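Local coordinates for enoyl-CoA hydratase (Thermus thermophilus, PDB 1WZ8), which probably catalyses the reversible addition of water to the double bond of enoyl-CoA thioesters, as a hexameric member of the crotonase family, at residues A13-W16 / L22-T25; R44-L49 / V58-E63; E77-R80 / A85-R88. All blocks are in the same frame, centred on the assembly; numbering follows the deposited sequence.

Interaction 1 (A13-W16 / L22-T25)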
loop_
_atom_site.group_PDB
_atom_site.type_symbol
_atom_site.label_atom_id
_atom_site.label_comp_id
_atom_site.label_asym_id
_atom_site.label_seq_id
_atom_site.Cartn_x
_atom_site.Cartn_y
_atom_site.Cartn_z
ATOM N N ALA A 13 35.568 -14.919 -3.217
ATOM C CA ALA A 13 36.792 -14.729 -2.452
ATOM C C ALA A 13 36.464 -13.700 -1.380
ATOM O O ALA A 13 35.735 -12.745 -1.642
ATOM C CB ALA A 13 37.909 -14.217 -3.354
ATOM N N PHE A 14 36.996 -13.895 -0.180
ATOM C CA PHE A 14 36.722 -12.978 0.920
ATOM C C PHE A 14 37.996 -12.381 1.502
ATOM O O PHE A 14 39.001 -13.076 1.677
ATOM C CB PHE A 14 35.946 -13.699 2.022
ATOM C CG PHE A 14 34.678 -14.351 1.549
ATOM C CD1 PHE A 14 34.713 -15.566 0.869
ATOM C CD2 PHE A 14 33.442 -13.755 1.790
ATOM C CE1 PHE A 14 33.534 -16.179 0.436
ATOM C CE2 PHE A 14 32.256 -14.362 1.361
ATOM C CZ PHE A 14 32.304 -15.574 0.684
ATOM N N ALA A 15 37.949 -11.089 1.804
ATOM C CA ALA A 15 39.101 -10.400 2.367
ATOM C C ALA A 15 38.674 -9.174 3.162
ATOM O O ALA A 15 37.540 -8.714 3.043
ATOM C CB ALA A 15 40.055 -9.990 1.249
ATOM N N TRP A 16 39.588 -8.664 3.982
ATOM C CA TRP A 16 39.331 -7.477 4.793
ATOM C C TRP A 16 40.301 -6.375 4.357
ATOM O O TRP A 16 41.301 -6.115 5.032
ATOM C CB TRP A 16 39.553 -7.766 6.286
ATOM C CG TRP A 16 38.673 -8.831 6.887
ATOM C CD1 TRP A 16 38.976 -10.155 7.051
ATOM C CD2 TRP A 16 37.364 -8.649 7.440
ATOM N NE1 TRP A 16 37.939 -10.805 7.678
ATOM C CE2 TRP A 16 36.936 -9.904 7.927
ATOM C CE3 TRP A 16 36.511 -7.545 7.574
ATOM C CZ2 TRP A 16 35.689 -10.087 8.539
ATOM C CZ3 TRP A 16 35.270 -7.728 8.185
ATOM C CH2 TRP A 16 34.874 -8.990 8.658
ATOM N N LEU A 22 34.225 -6.137 4.811
ATOM C CA LEU A 22 34.337 -7.469 4.244
ATOM C C LEU A 22 34.180 -7.336 2.742
ATOM O O LEU A 22 33.113 -6.974 2.244
ATOM C CB LEU A 22 33.259 -8.399 4.799
ATOM C CG LEU A 22 33.284 -9.807 4.191
ATOM C CD1 LEU A 22 34.646 -10.445 4.427
ATOM C CD2 LEU A 22 32.185 -10.653 4.796
ATOM N N GLU A 23 35.255 -7.622 2.020
ATOM C CA GLU A 23 35.226 -7.517 0.574
ATOM C C GLU A 23 34.952 -8.872 -0.055
ATOM O O GLU A 23 35.653 -9.844 0.219
ATOM C CB GLU A 23 36.562 -6.984 0.064
ATOM C CG GLU A 23 36.624 -6.843 -1.438
ATOM C CD GLU A 23 38.016 -6.538 -1.924
ATOM O OE1 GLU A 23 38.900 -7.408 -1.777
ATOM O OE2 GLU A 23 38.228 -5.431 -2.450
ATOM N N ILE A 24 33.922 -8.932 -0.889
ATOM C CA ILE A 24 33.567 -10.167 -1.573
ATOM C C ILE A 24 33.851 -9.985 -3.059
ATOM O O ILE A 24 33.215 -9.164 -3.721
ATOM C CB ILE A 24 32.073 -10.511 -1.398
ATOM C CG1 ILE A 24 31.730 -10.634 0.089
ATOM C CG2 ILE A 24 31.757 -11.822 -2.115
ATOM C CD1 ILE A 24 30.282 -11.036 0.348
ATOM N N THR A 25 34.821 -10.740 -3.567
ATOM C CA THR A 25 35.194 -10.688 -4.974
ATOM C C THR A 25 34.640 -11.937 -5.644
ATOM O O THR A 25 34.896 -13.051 -5.192
ATOM C CB THR A 25 36.738 -10.674 -5.156
ATOM O OG1 THR A 25 37.289 -9.504 -4.536
ATOM C CG2 THR A 25 37.099 -10.666 -6.633
#

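Interaction 2 (R44-L49 / V58-E63)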
loop_
_atom_site.group_PDB
_atom_site.type_symbol
_atom_site.label_atom_id
_atom_site.label_comp_id
_atom_site.label_asym_id
_atom_site.label_seq_id
_atom_site.Cartn_x
_atom_site.Cartn_y
_atom_site.Cartn_z
ATOM N N ARG A 44 22.752 -16.711 -2.120
ATOM C CA ARG A 44 22.650 -17.318 -0.801
ATOM C C ARG A 44 23.691 -16.909 0.234
ATOM O O ARG A 44 23.462 -17.081 1.427
ATOM C CB ARG A 44 22.667 -18.843 -0.937
ATOM C CG ARG A 44 21.680 -19.372 -1.956
ATOM C CD ARG A 44 21.766 -20.880 -2.115
ATOM N NE ARG A 44 20.982 -21.588 -1.106
ATOM C CZ ARG A 44 20.256 -22.674 -1.360
ATOM N NH1 ARG A 44 20.220 -23.177 -2.586
ATOM N NH2 ARG A 44 19.549 -23.246 -0.396
ATOM N N VAL A 45 24.825 -16.372 -0.205
ATOM C CA VAL A 45 25.885 -15.983 0.722
ATOM C C VAL A 45 25.423 -15.012 1.814
ATOM O O VAL A 45 25.926 -15.044 2.938
ATOM C CB VAL A 45 27.087 -15.364 -0.046
ATOM C CG1 VAL A 45 26.668 -14.063 -0.717
ATOM C CG2 VAL A 45 28.265 -15.143 0.901
ATOM N N TRP A 46 24.449 -14.167 1.493
ATOM C CA TRP A 46 23.956 -13.185 2.454
ATOM C C TRP A 46 23.429 -13.789 3.752
ATOM O O TRP A 46 23.585 -13.199 4.816
ATOM C CB TRP A 46 22.898 -12.299 1.789
ATOM C CG TRP A 46 23.442 -11.631 0.561
ATOM C CD1 TRP A 46 23.304 -12.055 -0.731
ATOM C CD2 TRP A 46 24.332 -10.510 0.522
ATOM N NE1 TRP A 46 24.062 -11.275 -1.571
ATOM C CE2 TRP A 46 24.705 -10.319 -0.828
ATOM C CE3 TRP A 46 24.859 -9.652 1.497
ATOM C CZ2 TRP A 46 25.580 -9.304 -1.227
ATOM C CZ3 TRP A 46 25.733 -8.643 1.099
ATOM C CH2 TRP A 46 26.084 -8.479 -0.251
ATOM N N ARG A 47 22.815 -14.965 3.674
ATOM C CA ARG A 47 22.298 -15.617 4.875
ATOM C C ARG A 47 23.424 -15.973 5.838
ATOM O O ARG A 47 23.320 -15.745 7.041
ATOM C CB ARG A 47 21.527 -16.884 4.505
ATOM C CG ARG A 47 20.126 -16.621 3.994
ATOM C CD ARG A 47 19.552 -17.857 3.337
ATOM N NE ARG A 47 19.263 -17.611 1.929
ATOM C CZ ARG A 47 19.508 -18.481 0.956
ATOM N NH1 ARG A 47 20.049 -19.656 1.241
ATOM N NH2 ARG A 47 19.216 -18.171 -0.301
ATOM N N ASP A 48 24.503 -16.531 5.303
ATOM C CA ASP A 48 25.636 -16.911 6.133
ATOM C C ASP A 48 26.459 -15.711 6.598
ATOM O O ASP A 48 27.123 -15.775 7.633
ATOM C CB ASP A 48 26.533 -17.899 5.384
ATOM C CG ASP A 48 25.823 -19.199 5.064
ATOM O OD1 ASP A 48 25.049 -19.680 5.919
ATOM O OD2 ASP A 48 26.043 -19.750 3.967
ATOM N N LEU A 49 26.413 -14.616 5.846
ATOM C CA LEU A 49 27.176 -13.432 6.222
ATOM C C LEU A 49 26.688 -12.846 7.538
ATOM O O LEU A 49 27.451 -12.210 8.264
ATOM C CB LEU A 49 27.097 -12.367 5.124
ATOM C CG LEU A 49 27.839 -12.689 3.827
ATOM C CD1 LEU A 49 27.730 -11.512 2.870
ATOM C CD2 LEU A 49 29.302 -12.993 4.140
ATOM N N VAL A 58 29.973 -4.229 3.616
ATOM C CA VAL A 58 30.339 -5.216 2.609
ATOM C C VAL A 58 30.671 -4.506 1.300
ATOM O O VAL A 58 29.967 -3.584 0.881
ATOM C CB VAL A 58 29.193 -6.222 2.373
ATOM C CG1 VAL A 58 29.495 -7.099 1.160
ATOM C CG2 VAL A 58 29.013 -7.090 3.615
ATOM N N LEU A 59 31.758 -4.931 0.669
ATOM C CA LEU A 59 32.190 -4.349 -0.593
ATOM C C LEU A 59 32.161 -5.441 -1.653
ATOM O O LEU A 59 32.801 -6.477 -1.497
ATOM C CB LEU A 59 33.610 -3.785 -0.461
ATOM C CG LEU A 59 34.259 -3.229 -1.735
ATOM C CD1 LEU A 59 33.380 -2.131 -2.328
ATOM C CD2 LEU A 59 35.652 -2.689 -1.407
ATOM N N LEU A 60 31.412 -5.206 -2.724
ATOM C CA LEU A 60 31.301 -6.181 -3.801
ATOM C C LEU A 60 32.133 -5.762 -4.999
ATOM O O LEU A 60 32.107 -4.599 -5.406
ATOM C CB LEU A 60 29.840 -6.328 -4.230
ATOM C CG LEU A 60 28.871 -6.846 -3.168
ATOM C CD1 LEU A 60 27.442 -6.788 -3.710
ATOM C CD2 LEU A 60 29.251 -8.273 -2.777
ATOM N N ARG A 61 32.870 -6.712 -5.564
ATOM C CA ARG A 61 33.699 -6.428 -6.725
ATOM C C ARG A 61 33.841 -7.691 -7.557
ATOM O O ARG A 61 33.899 -8.797 -7.016
ATOM C CB ARG A 61 35.090 -5.950 -6.296
ATOM C CG ARG A 61 35.961 -5.483 -7.456
ATOM C CD ARG A 61 37.405 -5.211 -7.032
ATOM N NE ARG A 61 38.132 -4.465 -8.061
ATOM C CZ ARG A 61 39.402 -4.082 -7.957
ATOM N NH1 ARG A 61 40.100 -4.374 -6.866
ATOM N NH2 ARG A 61 39.973 -3.399 -8.938
ATOM N N GLY A 62 33.877 -7.524 -8.874
ATOM C CA GLY A 62 34.038 -8.666 -9.754
ATOM C C GLY A 62 35.519 -8.822 -10.020
ATOM O O GLY A 62 36.255 -7.836 -10.008
ATOM N N GLU A 63 35.971 -10.046 -10.251
ATOM C CA GLU A 63 37.385 -10.276 -10.511
ATOM C C GLU A 63 37.739 -9.815 -11.922
ATOM O O GLU A 63 36.874 -9.736 -12.792
ATOM C CB GLU A 63 37.715 -11.762 -10.363
ATOM C CG GLU A 63 39.204 -12.053 -10.310
ATOM C CD GLU A 63 39.616 -13.142 -11.273
ATOM O OE1 GLU A 63 39.451 -12.943 -12.496
ATOM O OE2 GLU A 63 40.104 -14.193 -10.809
#

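Interaction 3 (E77-R80 / A85-R88)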
loop_
_atom_site.group_PDB
_atom_site.type_symbol
_atom_site.label_atom_id
_atom_site.label_comp_id
_atom_site.label_asym_id
_atom_site.label_seq_id
_atom_site.Cartn_x
_atom_site.Cartn_y
_atom_site.Cartn_z
ATOM N N GLU A 77 20.256 -21.709 -20.351
ATOM C CA GLU A 77 19.880 -22.968 -20.983
ATOM C C GLU A 77 19.368 -23.967 -19.952
ATOM O O GLU A 77 18.434 -24.721 -20.225
ATOM C CB GLU A 77 21.066 -23.565 -21.744
ATOM C CG GLU A 77 21.454 -22.791 -22.997
ATOM C CD GLU A 77 20.394 -22.852 -24.087
ATOM O OE1 GLU A 77 19.314 -23.440 -23.853
ATOM O OE2 GLU A 77 20.643 -22.308 -25.185
ATOM N N GLU A 78 19.981 -23.971 -18.771
ATOM C CA GLU A 78 19.564 -24.875 -17.707
ATOM C C GLU A 78 18.125 -24.575 -17.296
ATOM O O GLU A 78 17.310 -25.484 -17.116
ATOM C CB GLU A 78 20.470 -24.727 -16.483
ATOM C CG GLU A 78 19.967 -25.519 -15.287
ATOM C CD GLU A 78 20.744 -25.246 -14.017
ATOM O OE1 GLU A 78 20.996 -24.064 -13.706
ATOM O OE2 GLU A 78 21.087 -26.219 -13.317
ATOM N N MET A 79 17.830 -23.289 -17.136
ATOM C CA MET A 79 16.496 -22.835 -16.757
ATOM C C MET A 79 15.478 -23.272 -17.808
ATOM O O MET A 79 14.407 -23.777 -17.485
ATOM C CB MET A 79 16.479 -21.308 -16.653
ATOM C CG MET A 79 17.417 -20.729 -15.613
ATOM S SD MET A 79 17.558 -18.930 -15.759
ATOM C CE MET A 79 15.906 -18.418 -15.327
ATOM N N ARG A 80 15.831 -23.063 -19.071
ATOM C CA ARG A 80 14.966 -23.400 -20.199
ATOM C C ARG A 80 14.675 -24.888 -20.372
ATOM O O ARG A 80 13.639 -25.260 -20.920
ATOM C CB ARG A 80 15.591 -22.880 -21.498
ATOM C CG ARG A 80 14.937 -21.636 -22.075
ATOM C CD ARG A 80 15.668 -21.183 -23.336
ATOM N NE ARG A 80 15.903 -22.292 -24.260
ATOM C CZ ARG A 80 14.947 -22.923 -24.935
ATOM N NH1 ARG A 80 13.682 -22.550 -24.795
ATOM N NH2 ARG A 80 15.253 -23.936 -25.737
ATOM N N ALA A 85 14.821 -26.644 -12.511
ATOM C CA ALA A 85 15.885 -25.646 -12.592
ATOM C C ALA A 85 15.302 -24.237 -12.641
ATOM O O ALA A 85 15.795 -23.323 -11.977
ATOM C CB ALA A 85 16.745 -25.897 -13.828
ATOM N N LEU A 86 14.251 -24.067 -13.434
ATOM C CA LEU A 86 13.617 -22.768 -13.574
ATOM C C LEU A 86 13.162 -22.213 -12.224
ATOM O O LEU A 86 13.448 -21.062 -11.890
ATOM C CB LEU A 86 12.418 -22.859 -14.521
ATOM C CG LEU A 86 11.755 -21.522 -14.867
ATOM C CD1 LEU A 86 12.745 -20.655 -15.637
ATOM C CD2 LEU A 86 10.499 -21.754 -15.691
ATOM N N LEU A 87 12.461 -23.025 -11.441
ATOM C CA LEU A 87 11.977 -22.547 -10.151
ATOM C C LEU A 87 13.064 -22.390 -9.096
ATOM O O LEU A 87 12.934 -21.563 -8.194
ATOM C CB LEU A 87 10.852 -23.449 -9.635
ATOM C CG LEU A 87 9.453 -23.104 -10.175
ATOM C CD1 LEU A 87 9.051 -21.727 -9.665
ATOM C CD2 LEU A 87 9.434 -23.132 -11.704
ATOM N N ARG A 88 14.132 -23.178 -9.195
ATOM C CA ARG A 88 15.171 -23.006 -8.214
ATOM C C ARG A 88 15.860 -21.683 -8.460
ATOM O O ARG A 88 16.166 -20.931 -7.544
ATOM C CB ARG A 88 16.168 -24.153 -8.370
ATOM C CG ARG A 88 17.459 -23.914 -7.587
ATOM C CD ARG A 88 18.642 -24.687 -8.179
ATOM N NE ARG A 88 19.362 -23.862 -9.155
ATOM C CZ ARG A 88 19.690 -24.437 -10.326
ATOM N NH1 ARG A 88 19.359 -25.693 -10.566
ATOM N NH2 ARG A 88 20.357 -23.730 -11.243
#

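Interaction 1 (A13-W16 / L22-T25)
Phe14 and Ile24 form a non-hydrogen-bonded pair, and their side chains run side by side on one face of the sheet. Ring atom CD2 of Phe14 lies 3.9 Å from CG1 of Ile24. The isoleucine meets the ring obliquely, with CG1 and CD1 both near CE2. Its CG1 is anti to the carbonyl carbon (chi1 -58°), and this turns the longer branch to the phenylalanine. Leu22 adds its CD1 at the edge of the same ring. That methyl also sits over the face of the six-membered ring of Trp16, 4.2 Å from its centroid, in a CH-pi contact. CB of Leu22 lies 4.0 Å from CZ3 of Trp16. Replacing Ile24 by an alanine would probably leave a gap beside CD2 and CE2 of Phe14 and let that ring turn more easily. Helix 36-49 covers this face, with Val45 on Phe14 and Leu49 on Leu22 and Ile24.

The two segments are the arms of a beta hairpin. Strand 12-18 is an outermost strand of the six-stranded mixed sheet, within this chain, and pairs antiparallel with strand 21-26. Four backbone hydrogen bonds join them. Ala13 and Thr25 exchange two, and Ala15 and Glu23 exchange two. The bond from Glu23 N to Ala15 O is short, 2.7 Å, and nearly straight at 168°.

The other face is looser and partly open to solvent. It carries Ala13, Ala15, Glu23 and Thr25. The CB atoms of Ala13 and Thr25 are 4.1 Å apart. Ala15 offers one methyl, and Glu23 OE1 stays 4.1 Å from CB of Ala15. The polar end of Glu23 is held elsewhere, where OE2 hydrogen-bonds to the hydroxyl of Tyr196. Trp16 is exposed at the end of the hairpin contact.

Interaction 2 (R44-L49 / V58-E63)
Trp46 reaches from helix 36-49 to strand 57-62 and meets Val58 and Leu60 with the outer atoms of its six-membered ring. All contacts between the two segments are apolar. Leu60 comes at the indole edge, with CD1 in the ring plane and 4.0 Å from CZ2 of Trp46. Its other methyl, CD2, stands to one side of that plane, 4.1 Å from both CZ2 and CH2 of Trp46. Val58 approaches obliquely. Its CG1 lies 3.9 Å from CH2 of Trp46, and CZ3 is only slightly farther away. This methyl is anti to the backbone N of Val58 (chi1 171°), which sets CG1 rather than CG2 against the indole. Val58 and Leu60 are two residues apart on the strand, and both point to the helix. Leu59 between them points away, toward helix 195-207.

Other apolar side chains surround the indole. Val45 CG1 lies over one face, 3.9 Å above the plane and offset toward the rim. Phe103 meets the indole edge-to-face, and Val107 of strand 107-111 also touches it.

Polar contacts lie outside this patch. NE1 of Trp46 makes a weak hydrogen bond to the backbone oxygen of Leu42, one turn earlier in its own helix.

The unit is a beta-alpha-beta crossover. Helix 36-49 links the parallel neighbours 21-26 and 57-62 and packs on one face of the sheet. The three residues that touch are all buried. Between these segments the helix is therefore held to the strand by shape and exclusion of water, and no polar bond fixes the indole to the strand.

Interaction 3 (E77-R80 / A85-R88)
Glu78 and Arg88 join the two helices by a salt bridge, and Ala85 packs against CG of Glu78 beside the ion pair. The glutamate chain can be followed outward. Its CB leads to CG, which is anti to the backbone N (chi1 173°) and is thereby brought to 3.6 Å from the CB of Ala85. From there the chain is extended to CD. This carbon carries the carboxylate, which faces the end amino groups of Arg88. OE1 accepts a hydrogen bond from NH2 of Arg88 at 2.6 Å. The donor comes from above the carboxylate plane, 44° out of it, while OE1 stays near the guanidinium plane. OE2 receives a weak second bond from NH1 of Arg88 at 3.3 Å. The two planes are 56° apart, so the pair is not a flat bidentate one. Arg88 NE has a partner of its own, in a salt bridge to Glu92.

Helix 73-81 and helix 83-102 follow each other directly in this crotonase-family chain, with a tight link at Ser82. Ser82 OG accepts a hydrogen bond from the backbone N of Ala85. Close packing brings the CB of Ala85 to 3.4 Å from the backbone oxygen of Glu78.

Away from the ion pair the contact is apolar. Met79 CE lies 3.9 Å from CD1 of Leu86, and Met79 CB is equally close to that methyl. The two side chains cross at about a right angle. Phe240 and Phe243 touch both residues, and Leu241 of a neighbouring subunit packs on Leu86.

The three contacts follow one another along the chain. Interactions 1 and 2 are neighbours, with centres 8 Å apart, on the same six-stranded sheet. Strand 21-26 belongs to the hairpin of interaction 1 and lies beside strand 57-62 of interaction 2. Ile24 N and Leu59 O, 2.8 Å apart, probably share a hydrogen bond. Interaction 3 stands apart, with its centre 23 Å from that of interaction 2 and 29 Å from that of interaction 1. It joins two consecutive helices that follow strand 57-62. The first two contacts thus build one end of the sheet, while the third lies in a helical region that touches two neighbouring subunits.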